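Local atomic coordinates of apical membrane antigen 1 (Babesia divergens, PDB entry 4APM), a protein that probably takes part in host-cell invasion by the parasite, as a calcium-binding surface antigen of the moving junction formed with the host cell. Residues D65-I70 against M158-F163; I70-E73 against D77-L80. One frame throughout, in Å; residues are numbered along the deposited sequence.

Contact 1: D65-I70 against M158-F163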
ATOM      1  N   ASP A  65     -19.514  10.327   6.830  1.00 34.90           N
ATOM      2  CA  ASP A  65     -18.829   9.181   6.220  1.00 37.24           C
ATOM      3  C   ASP A  65     -18.887   9.261   4.688  1.00 37.51           C
ATOM      4  O   ASP A  65     -19.955   9.538   4.116  1.00 36.05           O
ATOM      5  CB  ASP A  65     -19.411   7.854   6.691  1.00 37.57           C
ATOM      6  CG  ASP A  65     -18.662   6.657   6.110  1.00 41.16           C
ATOM      7  OD1 ASP A  65     -17.460   6.489   6.414  1.00 46.32           O
ATOM      8  OD2 ASP A  65     -19.259   5.889   5.339  1.00 35.80           O
ATOM      9  N   PHE A  66     -17.731   9.088   4.035  1.00 31.03           N
ATOM     10  CA  PHE A  66     -17.645   9.343   2.610  1.00 28.28           C
ATOM     11  C   PHE A  66     -18.495   8.386   1.786  1.00 29.56           C
ATOM     12  O   PHE A  66     -18.816   8.692   0.651  1.00 31.78           O
ATOM     13  CB  PHE A  66     -16.202   9.435   2.098  1.00 29.05           C
ATOM     14  CG  PHE A  66     -15.480   8.102   1.982  1.00 28.37           C
ATOM     15  CD1 PHE A  66     -15.430   7.210   3.054  1.00 24.99           C
ATOM     16  CD2 PHE A  66     -14.796   7.777   0.810  1.00 27.93           C
ATOM     17  CE1 PHE A  66     -14.758   6.001   2.939  1.00 27.11           C
ATOM     18  CE2 PHE A  66     -14.090   6.582   0.701  1.00 26.59           C
ATOM     19  CZ  PHE A  66     -14.069   5.696   1.765  1.00 26.73           C
ATOM     20  N   LEU A  67     -18.939   7.291   2.398  1.00 27.54           N
ATOM     21  CA  LEU A  67     -19.782   6.319   1.701  1.00 30.87           C
ATOM     22  C   LEU A  67     -21.283   6.643   1.764  1.00 33.46           C
ATOM     23  O   LEU A  67     -22.096   5.929   1.161  1.00 35.53           O
ATOM     24  CB  LEU A  67     -19.505   4.880   2.181  1.00 26.27           C
ATOM     25  CG  LEU A  67     -18.081   4.307   1.966  1.00 28.98           C
ATOM     26  CD1 LEU A  67     -17.973   2.798   2.235  1.00 25.87           C
ATOM     27  CD2 LEU A  67     -17.546   4.636   0.580  1.00 23.03           C
ATOM     28  N   ASN A  68     -21.656   7.722   2.460  1.00 33.18           N
ATOM     29  CA  ASN A  68     -23.035   8.265   2.341  1.00 33.52           C
ATOM     30  C   ASN A  68     -23.273   8.767   0.936  1.00 37.26           C
ATOM     31  O   ASN A  68     -22.334   9.224   0.288  1.00 35.81           O
ATOM     32  CB  ASN A  68     -23.244   9.426   3.314  1.00 30.93           C
ATOM     33  CG  ASN A  68     -23.245   8.971   4.735  1.00 31.62           C
ATOM     34  OD1 ASN A  68     -23.023   7.798   5.000  1.00 37.05           O
ATOM     35  ND2 ASN A  68     -23.432   9.895   5.667  1.00 31.77           N
ATOM     36  N   ARG A  69     -24.522   8.744   0.476  1.00 37.91           N
ATOM     37  CA  ARG A  69     -24.832   9.287  -0.846  1.00 35.27           C
ATOM     38  C   ARG A  69     -24.573  10.785  -0.906  1.00 36.76           C
ATOM     39  O   ARG A  69     -24.797  11.501   0.060  1.00 39.68           O
ATOM     40  CB  ARG A  69     -26.284   9.008  -1.222  1.00 34.23           C
ATOM     41  CG  ARG A  69     -26.671   7.554  -1.124  1.00 31.41           C
ATOM     42  CD  ARG A  69     -27.961   7.280  -1.868  1.00 33.43           C
ATOM     43  NE  ARG A  69     -28.348   5.891  -1.678  1.00 33.95           N
ATOM     44  CZ  ARG A  69     -28.051   4.906  -2.520  1.00 32.14           C
ATOM     45  NH1 ARG A  69     -27.423   5.156  -3.672  1.00 29.69           N
ATOM     46  NH2 ARG A  69     -28.421   3.672  -2.227  1.00 32.97           N
ATOM     47  N   ILE A  70     -24.160  11.265  -2.069  1.00 41.80           N
ATOM     48  CA  ILE A  70     -23.953  12.690  -2.290  1.00 42.36           C
ATOM     49  C   ILE A  70     -25.313  13.403  -2.277  1.00 48.09           C
ATOM     50  O   ILE A  70     -25.395  14.629  -2.236  1.00 49.37           O
ATOM     51  CB  ILE A  70     -23.216  12.918  -3.625  1.00 40.13           C
ATOM     52  CG1 ILE A  70     -22.590  14.303  -3.690  1.00 42.45           C
ATOM     53  CG2 ILE A  70     -24.127  12.644  -4.812  1.00 39.79           C
ATOM     54  CD1 ILE A  70     -21.671  14.470  -4.886  1.00 46.44           C
ATOM     55  N   MET A 158     -20.006  -4.973   0.503  1.00 28.93           N
ATOM     56  CA  MET A 158     -20.794  -4.068  -0.286  1.00 28.20           C
ATOM     57  C   MET A 158     -19.858  -3.265  -1.167  1.00 32.41           C
ATOM     58  O   MET A 158     -18.770  -2.860  -0.730  1.00 29.72           O
ATOM     59  CB  MET A 158     -21.587  -3.120   0.615  1.00 31.78           C
ATOM     60  CG  MET A 158     -22.701  -3.790   1.430  1.00 34.83           C
ATOM     61  SD  MET A 158     -24.093  -4.393   0.427  1.00 39.03           S
ATOM     62  CE  MET A 158     -24.787  -2.872  -0.210  1.00 38.45           C
ATOM     63  N   CYS A 159     -20.288  -3.067  -2.411  1.00 28.83           N
ATOM     64  CA  CYS A 159     -19.539  -2.379  -3.427  1.00 28.53           C
ATOM     65  C   CYS A 159     -20.144  -0.986  -3.631  1.00 29.12           C
ATOM     66  O   CYS A 159     -21.289  -0.869  -4.035  1.00 28.55           O
ATOM     67  CB  CYS A 159     -19.594  -3.195  -4.737  1.00 28.36           C
ATOM     68  SG  CYS A 159     -18.785  -2.437  -6.177  1.00 37.13           S
ATOM     69  N   HIS A 160     -19.363   0.058  -3.359  1.00 26.73           N
ATOM     70  CA  HIS A 160     -19.812   1.430  -3.546  1.00 27.20           C
ATOM     71  C   HIS A 160     -19.181   2.082  -4.751  1.00 30.56           C
ATOM     72  O   HIS A 160     -17.956   2.070  -4.932  1.00 28.97           O
ATOM     73  CB  HIS A 160     -19.502   2.267  -2.309  1.00 29.08           C
ATOM     74  CG  HIS A 160     -20.090   1.720  -1.040  1.00 27.86           C
ATOM     75  ND1 HIS A 160     -21.227   2.204  -0.501  1.00 29.56           N
ATOM     76  CD2 HIS A 160     -19.676   0.677  -0.219  1.00 29.31           C
ATOM     77  CE1 HIS A 160     -21.517   1.512   0.617  1.00 29.16           C
ATOM     78  NE2 HIS A 160     -20.562   0.578   0.787  1.00 28.90           N
ATOM     79  N   ILE A 161     -20.004   2.716  -5.566  1.00 29.93           N
ATOM     80  CA  ILE A 161     -19.475   3.538  -6.624  1.00 29.64           C
ATOM     81  C   ILE A 161     -19.523   4.984  -6.165  1.00 29.52           C
ATOM     82  O   ILE A 161     -20.534   5.442  -5.618  1.00 30.82           O
ATOM     83  CB  ILE A 161     -20.255   3.329  -7.945  1.00 28.80           C
ATOM     84  CG1 ILE A 161     -20.418   1.826  -8.231  1.00 28.30           C
ATOM     85  CG2 ILE A 161     -19.580   4.054  -9.103  1.00 28.47           C
ATOM     86  CD1 ILE A 161     -19.126   1.048  -8.400  1.00 23.04           C
ATOM     87  N   LEU A 162     -18.405   5.675  -6.331  1.00 28.44           N
ATOM     88  CA  LEU A 162     -18.301   7.060  -5.957  1.00 28.61           C
ATOM     89  C   LEU A 162     -18.778   7.894  -7.121  1.00 30.05           C
ATOM     90  O   LEU A 162     -18.645   7.477  -8.274  1.00 32.43           O
ATOM     91  CB  LEU A 162     -16.857   7.405  -5.565  1.00 28.88           C
ATOM     92  CG  LEU A 162     -16.389   6.610  -4.340  1.00 28.96           C
ATOM     93  CD1 LEU A 162     -15.089   7.122  -3.742  1.00 27.55           C
ATOM     94  CD2 LEU A 162     -17.472   6.618  -3.285  1.00 28.09           C
ATOM     95  N   PHE A 163     -19.404   9.029  -6.816  1.00 30.07           N
ATOM     96  CA  PHE A 163     -19.934   9.937  -7.835  1.00 31.40           C
ATOM     97  C   PHE A 163     -18.889  10.938  -8.317  1.00 33.32           C
ATOM     98  O   PHE A 163     -19.146  11.689  -9.240  1.00 34.73           O
ATOM     99  CB  PHE A 163     -21.148  10.702  -7.289  1.00 36.09           C
ATOM    100  CG  PHE A 163     -22.043  11.284  -8.358  1.00 40.02           C
ATOM    101  CD1 PHE A 163     -22.636  10.463  -9.323  1.00 42.06           C
ATOM    102  CD2 PHE A 163     -22.337  12.648  -8.374  1.00 45.19           C
ATOM    103  CE1 PHE A 163     -23.466  10.995 -10.305  1.00 44.46           C
ATOM    104  CE2 PHE A 163     -23.191  13.182  -9.339  1.00 43.67           C
ATOM    105  CZ  PHE A 163     -23.747  12.356 -10.306  1.00 45.56           C
TER
HETATM  106  O   HOH W   1     -23.253   4.201  -0.874  1.00 34.81           O
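Leu67 lays its CD1 methyl over one face of the His160 imidazole, a CH-pi contact that joins a type I beta turn, Asp65 to Asn68, to strand 158-161 of an antiparallel sheet in this PAN-clan ectodomain. Leu67 CD1 sits 3.8 Å from the centroid of the His160 ring and 18° off its normal, displaced toward the CD2–NE2 rim. Leu67 has CG anti to its carbonyl carbon (chi1 -62°), which sends the branched end across to the strand, and the two side chains cross at about a right angle. Leucine suits the place because its two methyls serve different partners: while CD1 covers the imidazole, Leu67 CD2 lies over the centre of the Phe66 ring and meets Leu162 CD2 at 4.3 Å. Histidine suits its own because it offers a flat face to the methyl and a ring nitrogen to a water. Phe66 and Leu162 are buried and also pack on Val151 of the neighbouring strand 150-153, so this is the dense side of the contact.

Toward the exposed Phe163 the packing thins to one pair of residues, a branched aliphatic side chain against an aromatic ring. Ile70 CG2 and CD1 each come within 4.0 Å of Phe163 CD2, CG2 approaching the ring obliquely; Phe82 adds an edge-to-face ring partner from outside.

Polar linkage between the two segments runs through water. Asp65 OD2 accepts a weak bond from Leu67 N inside the turn, whereas the carbonyl oxygen of Leu67 takes a water. This water donates to Leu67 O at 2.9 Å, and it lies in the plane of the imidazole at its edge, 2.9 Å from His160 ND1.

Contact 2: I70-E73 against D77-L80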
ATOM      1  N   ILE A  70     -24.160  11.265  -2.069  1.00 41.80           N
ATOM      2  CA  ILE A  70     -23.953  12.690  -2.290  1.00 42.36           C
ATOM      3  C   ILE A  70     -25.313  13.403  -2.277  1.00 48.09           C
ATOM      4  O   ILE A  70     -25.395  14.629  -2.236  1.00 49.37           O
ATOM      5  CB  ILE A  70     -23.216  12.918  -3.625  1.00 40.13           C
ATOM      6  CG1 ILE A  70     -22.590  14.303  -3.690  1.00 42.45           C
ATOM      7  CG2 ILE A  70     -24.127  12.644  -4.812  1.00 39.79           C
ATOM      8  CD1 ILE A  70     -21.671  14.470  -4.886  1.00 46.44           C
ATOM      9  N   SER A  71     -26.378  12.611  -2.269  1.00 48.68           N
ATOM     10  CA  SER A  71     -27.728  13.145  -2.361  1.00 50.95           C
ATOM     11  C   SER A  71     -28.548  12.886  -1.072  1.00 52.68           C
ATOM     12  O   SER A  71     -29.775  12.915  -1.094  1.00 55.94           O
ATOM     13  CB  SER A  71     -28.437  12.534  -3.569  1.00 44.29           C
ATOM     14  OG  SER A  71     -28.531  11.129  -3.409  1.00 46.13           O
ATOM     15  N   ALA A  72     -27.871  12.631   0.042  1.00 48.54           N
ATOM     16  CA  ALA A  72     -28.537  12.611   1.342  1.00 51.47           C
ATOM     17  C   ALA A  72     -29.335  13.914   1.549  1.00 50.29           C
ATOM     18  O   ALA A  72     -28.917  14.990   1.100  1.00 43.54           O
ATOM     19  CB  ALA A  72     -27.515  12.413   2.456  1.00 46.14           C
ATOM     20  N   GLU A  73     -30.504  13.804   2.176  1.00 55.12           N
ATOM     21  CA  GLU A  73     -31.415  14.952   2.307  1.00 52.38           C
ATOM     22  C   GLU A  73     -30.712  16.061   3.071  1.00 46.65           C
ATOM     23  O   GLU A  73     -30.579  17.189   2.590  1.00 47.65           O
ATOM     24  CB  GLU A  73     -32.694  14.545   3.036  0.60 52.18           C
ATOM     25  CG  GLU A  73     -33.772  13.990   2.125  0.60 53.88           C
ATOM     26  CD  GLU A  73     -34.780  13.158   2.880  0.60 58.15           C
ATOM     27  OE1 GLU A  73     -34.352  12.285   3.664  0.60 60.47           O
ATOM     28  OE2 GLU A  73     -35.996  13.381   2.699  0.60 55.84           O
ATOM     29  N   ASP A  77     -24.985  15.270   5.899  1.00 46.82           N
ATOM     30  CA  ASP A  77     -24.944  13.813   5.835  1.00 47.70           C
ATOM     31  C   ASP A  77     -24.327  13.347   4.527  1.00 44.30           C
ATOM     32  O   ASP A  77     -24.051  12.156   4.357  1.00 43.94           O
ATOM     33  CB  ASP A  77     -26.354  13.231   5.953  1.00 48.29           C
ATOM     34  CG  ASP A  77     -26.842  13.168   7.382  1.00 56.21           C
ATOM     35  OD1 ASP A  77     -26.032  13.400   8.297  1.00 59.84           O
ATOM     36  OD2 ASP A  77     -28.047  12.897   7.586  1.00 59.89           O
ATOM     37  N   ARG A  78     -24.143  14.282   3.598  1.00 41.34           N
ATOM     38  CA  ARG A  78     -23.757  13.945   2.230  1.00 41.69           C
ATOM     39  C   ARG A  78     -22.317  13.456   2.152  1.00 41.13           C
ATOM     40  O   ARG A  78     -21.390  14.128   2.625  1.00 39.02           O
ATOM     41  CB  ARG A  78     -23.956  15.137   1.294  1.00 39.60           C
ATOM     42  CG  ARG A  78     -25.363  15.661   1.322  1.00 42.23           C
ATOM     43  CD  ARG A  78     -25.640  16.663   0.225  1.00 45.93           C
ATOM     44  NE  ARG A  78     -27.082  16.833   0.140  1.00 55.42           N
ATOM     45  CZ  ARG A  78     -27.710  17.999   0.123  1.00 51.16           C
ATOM     46  NH1 ARG A  78     -27.026  19.134   0.093  1.00 46.22           N
ATOM     47  NH2 ARG A  78     -29.027  18.017   0.055  1.00 54.00           N
ATOM     48  N   GLY A  79     -22.145  12.280   1.561  1.00 37.58           N
ATOM     49  CA  GLY A  79     -20.829  11.736   1.294  1.00 38.33           C
ATOM     50  C   GLY A  79     -20.518  11.894  -0.174  1.00 37.56           C
ATOM     51  O   GLY A  79     -20.978  12.839  -0.812  1.00 37.87           O
ATOM     52  N   LEU A  80     -19.826  10.898  -0.721  1.00 36.09           N
ATOM     53  CA  LEU A  80     -19.264  10.945  -2.062  1.00 33.09           C
ATOM     54  C   LEU A  80     -19.895   9.864  -2.940  1.00 34.34           C
ATOM     55  O   LEU A  80     -19.616   9.790  -4.154  1.00 32.61           O
ATOM     56  CB  LEU A  80     -17.764  10.676  -1.977  1.00 33.75           C
ATOM     57  CG  LEU A  80     -16.746  11.810  -2.042  1.00 34.17           C
ATOM     58  CD1 LEU A  80     -17.315  13.116  -1.536  1.00 25.22           C
ATOM     59  CD2 LEU A  80     -15.457  11.426  -1.334  1.00 29.35           C
TER
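Arg78 reaches along the backbone of Ile70 to Glu73 and closes a short surface loop on itself. Arg78 CB lies 3.8 Å from Ile70 O, and Arg78 CG runs beside two carbonyl oxygens, 3.6 Å from Ala72 O and slightly farther from Ile70 O. Arg78 CD comes to 3.2 Å from Ile70 O. The chain is extended from CG to NE, which delivers Arg78 NE to Ala72 O at 2.8 Å. That bond lies in the carbonyl plane with a C=O...N angle of 158°, although the oxygen is 21° out of the guanidinium plane. At the tip, NH2 adds a weak second bond to Ala72 O, so one carbonyl receives two N-H groups; Arg78 NH2 also lies 3.1 Å from Glu73 O, at an angle too poor for a hydrogen bond. Arginine suits this place because its long aliphatic part passes the backbone before its donors meet an oxygen.

The small Ala72 lets the two arms of the loop come close: its CB touches Asp77 CB at 3.8 Å. Gly79 O receives a CA-H...O contact from Ile70 CA at 3.3 Å. The loop lies between strands 56-60 and 111-112; Leu80 packs on Ile58 and Leu60 of the former.

How the contacts relate
Following the chain from the N terminus, the loop after strand 56-60 first supplies 65-70, which waits some 88 residues for its partner. Before that, contact 2 closes a tight local loop, 70-73 returning against 77-80 with only three residues between. The chain then passes strand 111-112 and helix 125-134 before 158-163 completes contact 1, so the small closure nests inside the long one. Ile70 belongs to both, and the centres lie about 9 Å apart. Two probable hydrogen bonds also join them: Asn68 ND2 to Asp77 O, and Phe163 N to Leu80 O. Together they hold the irregular loop against the side chains of strand 158-161 and the residues that follow it.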